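Local structure of citrate synthase (Pyrobaculum aerophilum, 2IBP) at residues Phe302-Phe305 and Ser306-Tyr309. The protein probably catalyses the condensation of oxaloacetate with acetyl-CoA and water to give citrate and CoA in the tricarboxylic acid cycle. Sequence-based numbering, arbitrary orientation.
Sequences FKEF and SRDY
Glu304 and Arg307, one turn apart on helix 297-313, form a side-on, two-pronged salt bridge: NE of Arg307 gives its hydrogen to OE1 of Glu304 at 3.0 Å, and NH2 of Arg307 to OE2 of Glu304, also at 3.0 Å. Carboxylate and guanidinium planes lie 26° apart, and both oxygens are met on their syn sides. Bends in Glu304 at chi2 (-54°) and in Arg307 at chi3 (-52°) bring the two groups together. Extended Lys303 runs alongside Arg307; its NZ, salt-bridged to Glu327, shares a water with NH2 of Arg307. With an alanine at Arg307, the Glu304 carboxylate is likely to lose both paired donors and turn more readily. On the buried side, OG of Ser306 sits beside its own backbone N and donates to O of Phe302 at 2.8 Å, from the opposite face of the carbonyl plane to the helical N-H of Ser306. CZ of Phe305 lies 3.9 Å from CD1 of Tyr309, while Phe302 and Phe305 pack on Leu206 of helix 198-210. Glu304 and Asp308 belong to a magnesium site of this protein; OE1 of Glu304 and OD1 of Asp308 are 5.5 Å apart, and pairing with Arg307 and Arg202 respectively would probably ease their repulsion.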
loop_
_atom_site.group_PDB
_atom_site.type_symbol
_atom_site.label_atom_id
_atom_site.label_comp_id
_atom_site.label_asym_id
_atom_site.label_seq_id
_atom_site.Cartn_x
_atom_site.Cartn_y
_atom_site.Cartn_z
ATOM N N PHE A 302 -13.864 22.166 15.379
ATOM C CA PHE A 302 -13.734 21.139 16.396
ATOM C C PHE A 302 -13.449 21.725 17.778
ATOM O O PHE A 302 -13.873 21.170 18.787
ATOM C CB PHE A 302 -12.754 20.048 16.007
ATOM C CG PHE A 302 -13.122 18.724 16.583
ATOM C CD1 PHE A 302 -14.246 18.055 16.128
ATOM C CD2 PHE A 302 -12.412 18.182 17.622
ATOM C CE1 PHE A 302 -14.631 16.867 16.680
ATOM C CE2 PHE A 302 -12.772 16.977 18.155
ATOM C CZ PHE A 302 -13.892 16.313 17.679
ATOM N N LYS A 303 -12.760 22.860 17.809
ATOM C CA LYS A 303 -12.524 23.588 19.061
ATOM C C LYS A 303 -13.864 23.908 19.737
ATOM O O LYS A 303 -14.052 23.683 20.926
ATOM C CB LYS A 303 -11.829 24.906 18.770
ATOM C CG LYS A 303 -11.715 25.796 19.987
ATOM C CD LYS A 303 -11.213 27.165 19.618
ATOM C CE LYS A 303 -11.089 28.025 20.863
ATOM N NZ LYS A 303 -10.720 29.419 20.518
ATOM N N GLU A 304 -14.805 24.422 18.951
ATOM C CA GLU A 304 -16.114 24.784 19.483
ATOM C C GLU A 304 -16.884 23.577 19.984
ATOM O O GLU A 304 -17.581 23.654 20.978
ATOM C CB GLU A 304 -16.915 25.617 18.493
ATOM C CG GLU A 304 -16.289 26.981 18.291
ATOM C CD GLU A 304 -16.069 27.712 19.621
ATOM O OE1 GLU A 304 -16.980 27.683 20.483
ATOM O OE2 GLU A 304 -14.984 28.285 19.817
ATOM N N PHE A 305 -16.813 22.469 19.261
ATOM C CA PHE A 305 -17.406 21.251 19.768
ATOM C C PHE A 305 -16.758 20.867 21.104
ATOM O O PHE A 305 -17.435 20.473 22.056
ATOM C CB PHE A 305 -17.224 20.082 18.800
ATOM C CG PHE A 305 -17.480 18.786 19.452
ATOM C CD1 PHE A 305 -18.768 18.436 19.793
ATOM C CD2 PHE A 305 -16.435 18.009 19.916
ATOM C CE1 PHE A 305 -19.010 17.306 20.543
ATOM C CE2 PHE A 305 -16.689 16.881 20.668
ATOM C CZ PHE A 305 -17.965 16.539 20.975
ATOM N N SER A 306 -15.428 20.924 21.159
ATOM C CA SER A 306 -14.700 20.544 22.361
ATOM C C SER A 306 -15.129 21.401 23.547
ATOM O O SER A 306 -15.262 20.901 24.660
ATOM C CB SER A 306 -13.197 20.632 22.132
ATOM O OG SER A 306 -12.824 19.800 21.051
ATOM N N ARG A 307 -15.351 22.679 23.281
ATOM C CA ARG A 307 -15.819 23.599 24.308
ATOM C C ARG A 307 -17.154 23.105 24.865
ATOM O O ARG A 307 -17.353 23.073 26.078
ATOM C CB ARG A 307 -15.989 24.987 23.724
ATOM C CG ARG A 307 -16.326 26.030 24.761
ATOM C CD ARG A 307 -16.714 27.350 24.150
ATOM N NE ARG A 307 -15.730 27.826 23.190
ATOM C CZ ARG A 307 -14.570 28.404 23.502
ATOM N NH1 ARG A 307 -14.167 28.509 24.762
ATOM N NH2 ARG A 307 -13.776 28.824 22.528
ATOM N N ASP A 308 -18.069 22.745 23.965
ATOM C CA ASP A 308 -19.371 22.203 24.353
ATOM C C ASP A 308 -19.238 20.927 25.153
ATOM O O ASP A 308 -19.938 20.722 26.135
ATOM C CB ASP A 308 -20.242 21.930 23.138
ATOM C CG ASP A 308 -20.657 23.190 22.421
ATOM O OD1 ASP A 308 -20.542 24.283 23.020
ATOM O OD2 ASP A 308 -21.091 23.084 21.254
ATOM N N TYR A 309 -18.328 20.055 24.733
ATOM C CA TYR A 309 -18.147 18.792 25.398
ATOM C C TYR A 309 -17.699 18.982 26.847
ATOM O O TYR A 309 -18.262 18.379 27.778
ATOM C CB TYR A 309 -17.142 17.922 24.623
ATOM C CG TYR A 309 -17.044 16.535 25.197
ATOM C CD1 TYR A 309 -17.858 15.508 24.730
ATOM C CD2 TYR A 309 -16.234 16.283 26.285
ATOM C CE1 TYR A 309 -17.805 14.252 25.285
ATOM C CE2 TYR A 309 -16.160 15.027 26.841
ATOM C CZ TYR A 309 -16.958 14.015 26.349
ATOM O OH TYR A 309 -16.902 12.761 26.904
HETATM O O HOH W 1 -11.512 30.918 22.918
#